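Local atomic coordinates of Dye type peroxidase A (Streptomyces lividans 1326, PDB entry 6GZW), a protein that binds haem and, as a dye-decolourising (dye-type) peroxidase, probably uses hydrogen peroxide to oxidise dyes and other substrates. Residues 253-257 with 278-282; 283-289 with 340-346; 57-61 with 82-86. All coordinates share one frame. Numbering follows the deposited sequence.

Contact 1: 253-257 with 278-282; sequences APLSG and LVVPI
Leu255, Val279 and Val280 carry most of this small apolar contact between two loop segments. Neither 253-257 nor 278-282 forms a regular helix or strand. Pro254 to Gly257 make a type I beta turn, closed by Gly257 N to Pro254 O at 2.9 Å. The CA atoms of its two corner residues lie nearest the other segment: those of Leu255 and Val280 are 5.8 Å apart, those of Ser256 and Val279 5.7 Å. No hydrogen bond crosses between the segments, and together they bury 197 Å².

Leu255 (chi1 m, chi2 t) points toward 278-282, Ser256 sideways. Leu255 CB lies 4.0 Å from Val279 CG1 and 4.3 Å from Val280 CG2. Leu255 CD1 reaches Pro281 CD at 4.3 Å. Val279 (phi/psi -72/-42, chi1 t) points back toward the turn, and its CG1 packs 3.3 Å from Leu255 O and 3.8 Å from Ser256 N. Val280 (-94/111, chi1 t) stands sideways, with CG2 3.9 Å from Ser256 N and 4.2 Å from Ser256 CB. The hydroxyl of Ser256 turns to another partner, the backbone N of Asp268.

Leu255 also touches Glu242 and Asp243 of helix 238-245. Val280 O and Pro281 O accept hydrogen bonds from Arg287. The contact is thus a type I beta turn packed on an irregular segment, bent at Val279, within the loop leading into the haem-ligating helix 285-288.

Contact 2: 283-289 with 340-346; sequences NAHARIT and LDRGDAL. With HEM (protoporphyrin IX containing Fe), chain C.
This is the proximal haem site, where His285 binds the iron. His285 NE2 is 2.1 Å from HEM FE, and water 1 is the other axial ligand, 2.0 Å from FE. Ala284 is the N-cap of the short helix 285-288; segment 340-346 continues helix 333-343 and leads on to Leu346. The CA atoms of the two segments come nearest at Asn283 and Asp344, 5.3 Å apart.

His285 has chi1 t and chi2 79°. Its ND1 donates to Asp344 OD2 at 2.6 Å. This His-carboxylate pair behind a haem ligand is the proximal His-Asp arrangement of haem peroxidases, and it probably increases the anionic character of the imidazole. The other oxygen of Asp344 (chi1 t), OD1, accepts from Leu346 N at 2.9 Å, an Asx turn. One backbone bond joins the segments, Ala345 N to Asn283 O at 3.0 Å.

Leu346 CD2 lies over one face of the His285 ring, a CH-pi contact at 3.9 Å from the centroid, and is 3.5 Å from HEM C3B. Leu340 CD2 packs 3.7 Å from Ile288 CG1 and 3.5 Å from Thr289 CG2. Ile288 CD1 meets Asp344 CA at 3.5 Å. Thr289 OG1 donates to His285 O at 2.7 Å.

Contact 3: 57-61 with 82-86; sequences ARRLM and LTVTF
This is a buried helix-on-sheet contact in the N-terminal half of the protein. The last turn of helix 43-61 packs on the start of strand 83-89. A helix laid on an antiparallel sheet is consistent with the ferredoxin-like (dimeric alpha+beta barrel) fold of Dyp-type peroxidases. The axes of 57-61 and 83-86 come within 8.4 Å. Their directions differ by 160°, so they run nearly antiparallel. The CA atoms are nearest for Ala57 with Val84, 5.9 Å, and Met61 with Leu82, 5.3 Å. Together the segments bury 289 Å².

Ala57 points toward the strand, and its CB is 3.8 Å from Val84 CB. The same CB is 4.1 Å from Phe86 CZ, at the ring edge. Leu60 CB packs 3.6 Å from Leu82 CD2. Leu82 has chi1 t and chi2 p and points toward the helix. Met61 (chi1 m, chi2 t, chi3 p) lies along the strand start. Its CG is 3.4 Å from Leu82 O, and its SD is 3.7 Å from Val84 N. No direct hydrogen bond joins the segments. Water 2 bridges them instead, donating to Met61 O at 2.9 Å and to Leu82 O at 2.8 Å.

Thr83 and Thr85 point away from the helix and make backbone hydrogen bonds to Gly131 and Gln129 of strand 126-132. Val84 and Phe86 touch Val128 of that strand. Leu60 and Leu82 both meet Ala141 of helix 135-149, so the two helices and the sheet share this apolar core.

Overall arrangement
Along the chain, contact 3 comes first, then contact 1, then contact 2; each closes before the next opens. Contact 3 belongs to the N-terminal part of the Dyp-type peroxidase, contacts 1 and 2 to the C-terminal part, across the chain's centre. The centre of contact 3 is about 41 Å from that of contact 1 and about 36 Å from that of contact 2. Contacts 1 and 2 touch, with centres about 13 Å apart; Arg287 of contact 2 probably hydrogen-bonds to contact 1. The haem site and its adjoining loop thus lie in one part, and contact 3 is helix-on-sheet packing far from them. Neighbouring strands 83-89 and 350-360 join the two parts in one antiparallel sheet.

Contact 1: 253-257 with 278-282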
loop_
_atom_site.group_PDB
_atom_site.type_symbol
_atom_site.label_atom_id
_atom_site.label_comp_id
_atom_site.label_asym_id
_atom_site.label_seq_id
_atom_site.Cartn_x
_atom_site.Cartn_y
_atom_site.Cartn_z
ATOM N N ALA A 253 -24.372 13.924 -0.465
ATOM C CA ALA A 253 -25.601 14.509 0.110
ATOM C C ALA A 253 -26.667 13.430 0.289
ATOM O O ALA A 253 -26.733 12.474 -0.483
ATOM C CB ALA A 253 -26.131 15.595 -0.804
ATOM N N PRO A 254 -27.546 13.595 1.299
ATOM C CA PRO A 254 -28.692 12.700 1.386
ATOM C C PRO A 254 -29.544 12.810 0.135
ATOM O O PRO A 254 -29.626 13.903 -0.453
ATOM C CB PRO A 254 -29.467 13.206 2.616
ATOM C CG PRO A 254 -28.959 14.570 2.866
ATOM C CD PRO A 254 -27.553 14.638 2.336
ATOM N N LEU A 255 -30.122 11.693 -0.305
ATOM C CA LEU A 255 -30.947 11.695 -1.521
ATOM C C LEU A 255 -32.169 12.618 -1.370
ATOM O O LEU A 255 -32.685 13.120 -2.351
ATOM C CB LEU A 255 -31.427 10.286 -1.901
ATOM C CG LEU A 255 -30.397 9.228 -2.267
ATOM C CD1 LEU A 255 -31.120 7.964 -2.758
ATOM C CD2 LEU A 255 -29.464 9.779 -3.311
ATOM N N SER A 256 -32.590 12.834 -0.138
ATOM C CA SER A 256 -33.657 13.788 0.188
ATOM C C SER A 256 -33.284 15.244 -0.061
ATOM O O SER A 256 -34.147 16.110 -0.038
ATOM C CB SER A 256 -34.061 13.620 1.647
ATOM O OG SER A 256 -32.944 13.791 2.545
ATOM N N GLY A 257 -32.000 15.528 -0.248
ATOM C CA GLY A 257 -31.546 16.890 -0.428
ATOM C C GLY A 257 -31.808 17.359 -1.847
ATOM O O GLY A 257 -31.805 16.570 -2.789
ATOM N N LEU A 278 -40.602 6.426 -0.312
ATOM C CA LEU A 278 -39.513 7.126 0.386
ATOM C C LEU A 278 -38.340 7.482 -0.543
ATOM O O LEU A 278 -37.899 6.665 -1.339
ATOM C CB LEU A 278 -39.014 6.298 1.568
ATOM C CG LEU A 278 -39.982 6.204 2.757
ATOM C CD1 LEU A 278 -39.533 5.101 3.706
ATOM C CD2 LEU A 278 -40.079 7.552 3.477
ATOM N N VAL A 279 -37.859 8.727 -0.446
ATOM C CA VAL A 279 -36.726 9.177 -1.275
ATOM C C VAL A 279 -35.423 8.508 -0.786
ATOM O O VAL A 279 -34.616 8.066 -1.609
ATOM C CB VAL A 279 -36.604 10.717 -1.298
ATOM C CG1 VAL A 279 -35.372 11.168 -2.069
ATOM C CG2 VAL A 279 -37.854 11.346 -1.933
ATOM N N VAL A 280 -35.237 8.425 0.534
ATOM C CA VAL A 280 -34.132 7.631 1.106
ATOM C C VAL A 280 -34.724 6.264 1.405
ATOM O O VAL A 280 -35.578 6.156 2.289
ATOM C CB VAL A 280 -33.574 8.248 2.389
ATOM C CG1 VAL A 280 -32.518 7.336 2.990
ATOM C CG2 VAL A 280 -32.969 9.608 2.108
ATOM N N PRO A 281 -34.331 5.210 0.667
ATOM C CA PRO A 281 -35.024 3.937 0.860
ATOM C C PRO A 281 -35.046 3.417 2.294
ATOM O O PRO A 281 -34.167 3.741 3.091
ATOM C CB PRO A 281 -34.289 2.976 -0.071
ATOM C CG PRO A 281 -33.762 3.863 -1.146
ATOM C CD PRO A 281 -33.391 5.146 -0.463
ATOM N N ILE A 282 -36.080 2.641 2.614
ATOM C CA ILE A 282 -36.277 2.077 3.959
ATOM C C ILE A 282 -35.120 1.212 4.453
ATOM O O ILE A 282 -34.900 1.098 5.652
ATOM C CB ILE A 282 -37.613 1.267 4.021
ATOM C CG1 ILE A 282 -38.057 1.011 5.470
ATOM C CG2 ILE A 282 -37.525 -0.052 3.243
ATOM C CD1 ILE A 282 -38.492 2.250 6.194
#

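Contact 2: 283-289 with 340-346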
loop_
_atom_site.group_PDB
_atom_site.type_symbol
_atom_site.label_atom_id
_atom_site.label_comp_id
_atom_site.label_asym_id
_atom_site.label_seq_id
_atom_site.Cartn_x
_atom_site.Cartn_y
_atom_site.Cartn_z
ATOM N N ASN A 283 -34.418 0.573 3.514
ATOM C CA ASN A 283 -33.280 -0.300 3.836
ATOM C C ASN A 283 -31.951 0.328 3.423
ATOM O O ASN A 283 -30.958 -0.400 3.327
ATOM C CB ASN A 283 -33.437 -1.676 3.179
ATOM C CG ASN A 283 -33.498 -1.612 1.645
ATOM O OD1 ASN A 283 -33.624 -0.540 1.051
ATOM N ND2 ASN A 283 -33.377 -2.776 0.998
ATOM N N ALA A 284 -31.912 1.646 3.190
ATOM C CA ALA A 284 -30.658 2.317 2.804
ATOM C C ALA A 284 -29.681 2.289 3.969
ATOM O O ALA A 284 -30.034 2.599 5.090
ATOM C CB ALA A 284 -30.909 3.749 2.387
ATOM N N HIS A 285 -28.420 1.982 3.684
ATOM C CA HIS A 285 -27.377 1.889 4.723
ATOM C C HIS A 285 -27.262 3.135 5.607
ATOM O O HIS A 285 -27.191 3.036 6.838
ATOM C CB HIS A 285 -26.055 1.620 4.014
ATOM C CG HIS A 285 -24.910 1.416 4.941
ATOM N ND1 HIS A 285 -24.689 0.225 5.595
ATOM C CD2 HIS A 285 -23.937 2.263 5.327
ATOM C CE1 HIS A 285 -23.599 0.344 6.342
ATOM N NE2 HIS A 285 -23.130 1.577 6.196
ATOM N N ALA A 286 -27.235 4.294 4.977
ATOM C CA ALA A 286 -27.099 5.563 5.709
ATOM C C ALA A 286 -28.391 6.035 6.391
ATOM O O ALA A 286 -28.371 7.055 7.121
ATOM C CB ALA A 286 -26.497 6.661 4.827
ATOM N N ARG A 287 -29.493 5.313 6.185
ATOM C CA ARG A 287 -30.660 5.456 7.064
ATOM C C ARG A 287 -30.534 4.547 8.284
ATOM O O ARG A 287 -30.538 4.998 9.425
ATOM C CB ARG A 287 -31.958 5.110 6.318
ATOM C CG ARG A 287 -33.202 5.102 7.206
ATOM C CD ARG A 287 -34.378 4.442 6.491
ATOM N NE ARG A 287 -34.949 5.326 5.491
ATOM C CZ ARG A 287 -35.899 6.230 5.716
ATOM N NH1 ARG A 287 -36.395 6.436 6.925
ATOM N NH2 ARG A 287 -36.324 6.997 4.712
ATOM N N ILE A 288 -30.406 3.252 8.025
ATOM C CA ILE A 288 -30.555 2.262 9.086
ATOM C C ILE A 288 -29.383 2.170 10.088
ATOM O O ILE A 288 -29.536 1.596 11.164
ATOM C CB ILE A 288 -30.964 0.889 8.535
ATOM C CG1 ILE A 288 -29.825 0.229 7.766
ATOM C CG2 ILE A 288 -32.249 1.016 7.687
ATOM C CD1 ILE A 288 -30.168 -1.166 7.290
ATOM N N THR A 289 -28.240 2.754 9.739
ATOM C CA THR A 289 -27.091 2.797 10.656
ATOM C C THR A 289 -27.088 3.999 11.635
ATOM O O THR A 289 -26.277 4.035 12.567
ATOM C CB THR A 289 -25.775 2.883 9.850
ATOM O OG1 THR A 289 -25.895 3.989 8.961
ATOM C CG2 THR A 289 -25.505 1.620 9.087
ATOM N N LEU A 340 -28.062 -4.528 10.376
ATOM C CA LEU A 340 -27.580 -4.586 8.982
ATOM C C LEU A 340 -27.609 -5.982 8.370
ATOM O O LEU A 340 -27.806 -6.143 7.141
ATOM C CB LEU A 340 -26.151 -4.046 8.873
ATOM C CG LEU A 340 -25.843 -2.654 9.409
ATOM C CD1 LEU A 340 -24.443 -2.260 8.995
ATOM C CD2 LEU A 340 -26.869 -1.620 8.975
ATOM N N ASP A 341 -27.374 -6.974 9.226
ATOM C CA ASP A 341 -27.073 -8.359 8.837
ATOM C C ASP A 341 -27.868 -8.818 7.605
ATOM O O ASP A 341 -27.285 -9.087 6.537
ATOM C CB ASP A 341 -27.284 -9.267 10.060
ATOM C CG ASP A 341 -26.976 -10.707 9.780
ATOM O OD1 ASP A 341 -25.904 -10.982 9.224
ATOM O OD2 ASP A 341 -27.805 -11.580 10.128
ATOM N N ARG A 342 -29.199 -8.839 7.748
ATOM C CA ARG A 342 -30.137 -9.073 6.633
ATOM C C ARG A 342 -30.890 -7.818 6.162
ATOM O O ARG A 342 -31.366 -7.776 5.010
ATOM C CB ARG A 342 -31.180 -10.136 7.049
ATOM C CG ARG A 342 -30.603 -11.524 7.327
ATOM C CD ARG A 342 -31.686 -12.604 7.353
ATOM N NE ARG A 342 -32.476 -12.630 8.587
ATOM C CZ ARG A 342 -32.332 -13.492 9.610
ATOM N NH1 ARG A 342 -31.405 -14.461 9.620
ATOM N NH2 ARG A 342 -33.153 -13.379 10.669
ATOM N N GLY A 343 -31.057 -6.832 7.046
ATOM C CA GLY A 343 -31.831 -5.641 6.728
ATOM C C GLY A 343 -31.223 -4.614 5.783
ATOM O O GLY A 343 -31.950 -3.836 5.182
ATOM N N ASP A 344 -29.902 -4.600 5.630
ATOM C CA ASP A 344 -29.220 -3.525 4.912
ATOM C C ASP A 344 -29.162 -3.847 3.419
ATOM O O ASP A 344 -28.749 -4.934 3.032
ATOM C CB ASP A 344 -27.799 -3.421 5.481
ATOM C CG ASP A 344 -27.031 -2.231 4.973
ATOM O OD1 ASP A 344 -27.520 -1.447 4.123
ATOM O OD2 ASP A 344 -25.888 -2.064 5.464
ATOM N N ALA A 345 -29.576 -2.906 2.572
ATOM C CA ALA A 345 -29.383 -3.057 1.125
ATOM C C ALA A 345 -27.921 -3.341 0.776
ATOM O O ALA A 345 -27.652 -4.076 -0.179
ATOM C CB ALA A 345 -29.865 -1.830 0.386
ATOM N N LEU A 346 -26.990 -2.796 1.560
ATOM C CA LEU A 346 -25.549 -2.973 1.253
ATOM C C LEU A 346 -25.066 -4.404 1.453
ATOM O O LEU A 346 -24.068 -4.798 0.853
ATOM C CB LEU A 346 -24.721 -2.033 2.112
ATOM C CG LEU A 346 -23.197 -2.054 1.954
ATOM C CD1 LEU A 346 -22.837 -1.625 0.555
ATOM C CD2 LEU A 346 -22.507 -1.211 3.020
HETATM C CHA HEM C . -22.332 5.490 7.098
HETATM C CHB HEM C . -20.375 2.741 3.627
HETATM C CHC HEM C . -20.041 -0.917 6.805
HETATM C CHD HEM C . -21.984 1.831 10.243
HETATM C C1A HEM C . -21.837 5.067 5.891
HETATM C C2A HEM C . -21.838 5.850 4.700
HETATM C C3A HEM C . -21.291 5.067 3.736
HETATM C C4A HEM C . -20.959 3.802 4.324
HETATM C CMA HEM C . -21.026 5.425 2.293
HETATM C CAA HEM C . -22.359 7.271 4.525
HETATM C CBA HEM C . -21.372 8.404 4.761
HETATM C CGA HEM C . -20.991 8.509 6.199
HETATM O O1A HEM C . -21.699 9.118 7.046
HETATM O O2A HEM C . -19.929 7.951 6.601
HETATM C C1B HEM C . -20.088 1.494 4.212
HETATM C C2B HEM C . -19.438 0.422 3.534
HETATM C C3B HEM C . -19.332 -0.626 4.394
HETATM C C4B HEM C . -19.944 -0.147 5.671
HETATM C CMB HEM C . -18.997 0.437 2.102
HETATM C CAB HEM C . -18.667 -1.934 4.219
HETATM C CBB HEM C . -17.670 -2.155 3.379
HETATM C C1C HEM C . -20.581 -0.520 8.008
HETATM C C2C HEM C . -20.669 -1.340 9.163
HETATM C C3C HEM C . -21.244 -0.554 10.146
HETATM C C4C HEM C . -21.463 0.752 9.578
HETATM C CMC HEM C . -20.267 -2.776 9.304
HETATM C CAC HEM C . -21.636 -0.899 11.534
HETATM C CBC HEM C . -21.908 -2.117 12.027
HETATM C C1D HEM C . -22.159 3.072 9.619
HETATM C C2D HEM C . -22.659 4.218 10.402
HETATM C C3D HEM C . -22.764 5.244 9.536
HETATM C C4D HEM C . -22.317 4.696 8.222
HETATM C CMD HEM C . -22.959 4.253 11.898
HETATM C CAD HEM C . -23.246 6.646 9.873
HETATM C CBD HEM C . -24.774 6.754 9.855
HETATM C CGD HEM C . -25.208 8.128 10.261
HETATM O O1D HEM C . -25.446 9.009 9.387
HETATM O O2D HEM C . -25.305 8.395 11.476
HETATM N NA HEM C . -21.390 3.781 5.631
HETATM N NB HEM C . -20.387 1.096 5.454
HETATM N NC HEM C . -21.111 0.703 8.246
HETATM N ND HEM C . -22.056 3.365 8.311
HETATM FE FE HEM C . -21.279 2.265 6.922
HETATM O O HOH W 1 -19.449 2.803 7.462
#

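Contact 3: 57-61 with 82-86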
loop_
_atom_site.group_PDB
_atom_site.type_symbol
_atom_site.label_atom_id
_atom_site.label_comp_id
_atom_site.label_asym_id
_atom_site.label_seq_id
_atom_site.Cartn_x
_atom_site.Cartn_y
_atom_site.Cartn_z
ATOM N N ALA A 57 6.904 2.788 20.309
ATOM C CA ALA A 57 5.913 3.718 19.805
ATOM C C ALA A 57 6.282 5.181 20.097
ATOM O O ALA A 57 6.200 6.035 19.220
ATOM C CB ALA A 57 4.549 3.415 20.391
ATOM N N ARG A 58 6.678 5.464 21.348
ATOM C CA ARG A 58 7.064 6.805 21.758
ATOM C C ARG A 58 8.167 7.366 20.876
ATOM O O ARG A 58 8.053 8.464 20.327
ATOM C CB ARG A 58 7.488 6.814 23.230
ATOM C CG ARG A 58 7.598 8.201 23.865
ATOM C CD ARG A 58 8.998 8.778 23.870
ATOM N NE ARG A 58 9.986 7.848 24.423
ATOM C CZ ARG A 58 11.298 7.968 24.272
ATOM N NH1 ARG A 58 11.821 8.998 23.599
ATOM N NH2 ARG A 58 12.087 7.033 24.764
ATOM N N ARG A 59 9.243 6.591 20.680
ATOM C CA ARG A 59 10.340 7.073 19.852
ATOM C C ARG A 59 9.911 7.290 18.427
ATOM O O ARG A 59 10.168 8.361 17.835
ATOM C CB ARG A 59 11.505 6.080 19.850
ATOM C CG ARG A 59 12.247 5.926 21.178
ATOM C CD ARG A 59 13.168 4.692 21.215
ATOM N NE ARG A 59 13.623 4.416 22.579
ATOM C CZ ARG A 59 14.618 5.057 23.209
ATOM N NH1 ARG A 59 15.357 5.990 22.612
ATOM N NH2 ARG A 59 14.874 4.751 24.479
ATOM N N LEU A 60 9.283 6.262 17.851
ATOM C CA LEU A 60 8.971 6.319 16.422
ATOM C C LEU A 60 7.945 7.400 16.096
ATOM O O LEU A 60 8.060 8.072 15.075
ATOM C CB LEU A 60 8.520 4.951 15.912
ATOM C CG LEU A 60 9.666 4.063 15.409
ATOM C CD1 LEU A 60 10.813 3.876 16.398
ATOM C CD2 LEU A 60 9.082 2.727 15.023
ATOM N N MET A 61 6.968 7.595 16.983
ATOM C CA MET A 61 5.972 8.668 16.765
ATOM C C MET A 61 6.587 10.073 16.824
ATOM O O MET A 61 6.060 11.020 16.252
ATOM C CB MET A 61 4.791 8.550 17.733
ATOM C CG MET A 61 3.876 7.380 17.423
ATOM S SD MET A 61 2.485 7.281 18.546
ATOM C CE MET A 61 1.783 8.907 18.267
ATOM N N LEU A 82 2.697 9.399 12.208
ATOM C CA LEU A 82 2.699 8.011 12.664
ATOM C C LEU A 82 1.913 7.903 13.963
ATOM O O LEU A 82 2.130 8.722 14.864
ATOM C CB LEU A 82 4.120 7.480 12.910
ATOM C CG LEU A 82 4.168 6.056 13.498
ATOM C CD1 LEU A 82 3.705 4.958 12.536
ATOM C CD2 LEU A 82 5.572 5.740 13.984
ATOM N N THR A 83 1.043 6.891 14.057
ATOM C CA THR A 83 0.445 6.479 15.315
ATOM C C THR A 83 0.535 4.985 15.475
ATOM O O THR A 83 0.510 4.227 14.503
ATOM C CB THR A 83 -1.033 6.908 15.516
ATOM O OG1 THR A 83 -1.880 6.267 14.536
ATOM C CG2 THR A 83 -1.176 8.400 15.377
ATOM N N VAL A 84 0.668 4.568 16.725
ATOM C CA VAL A 84 0.655 3.172 17.141
ATOM C C VAL A 84 -0.326 3.048 18.308
ATOM O O VAL A 84 -0.231 3.811 19.269
ATOM C CB VAL A 84 2.055 2.687 17.591
ATOM C CG1 VAL A 84 2.045 1.172 17.763
ATOM C CG2 VAL A 84 3.099 3.096 16.575
ATOM N N THR A 85 -1.234 2.090 18.205
ATOM C CA THR A 85 -2.300 1.854 19.177
ATOM C C THR A 85 -2.360 0.385 19.551
ATOM O O THR A 85 -2.214 -0.483 18.680
ATOM C CB THR A 85 -3.656 2.169 18.512
ATOM O OG1 THR A 85 -3.555 3.396 17.792
ATOM C CG2 THR A 85 -4.744 2.219 19.528
ATOM N N PHE A 86 -2.606 0.097 20.829
ATOM C CA PHE A 86 -2.534 -1.251 21.367
ATOM C C PHE A 86 -3.843 -1.708 22.003
ATOM O O PHE A 86 -4.443 -0.941 22.789
ATOM C CB PHE A 86 -1.440 -1.310 22.447
ATOM C CG PHE A 86 -0.069 -0.847 21.977
ATOM C CD1 PHE A 86 0.761 -1.705 21.235
ATOM C CD2 PHE A 86 0.376 0.455 22.217
ATOM C CE1 PHE A 86 1.988 -1.293 20.792
ATOM C CE2 PHE A 86 1.624 0.883 21.757
ATOM C CZ PHE A 86 2.432 -0.002 21.038
HETATM O O HOH W 2 3.629 11.085 14.733
#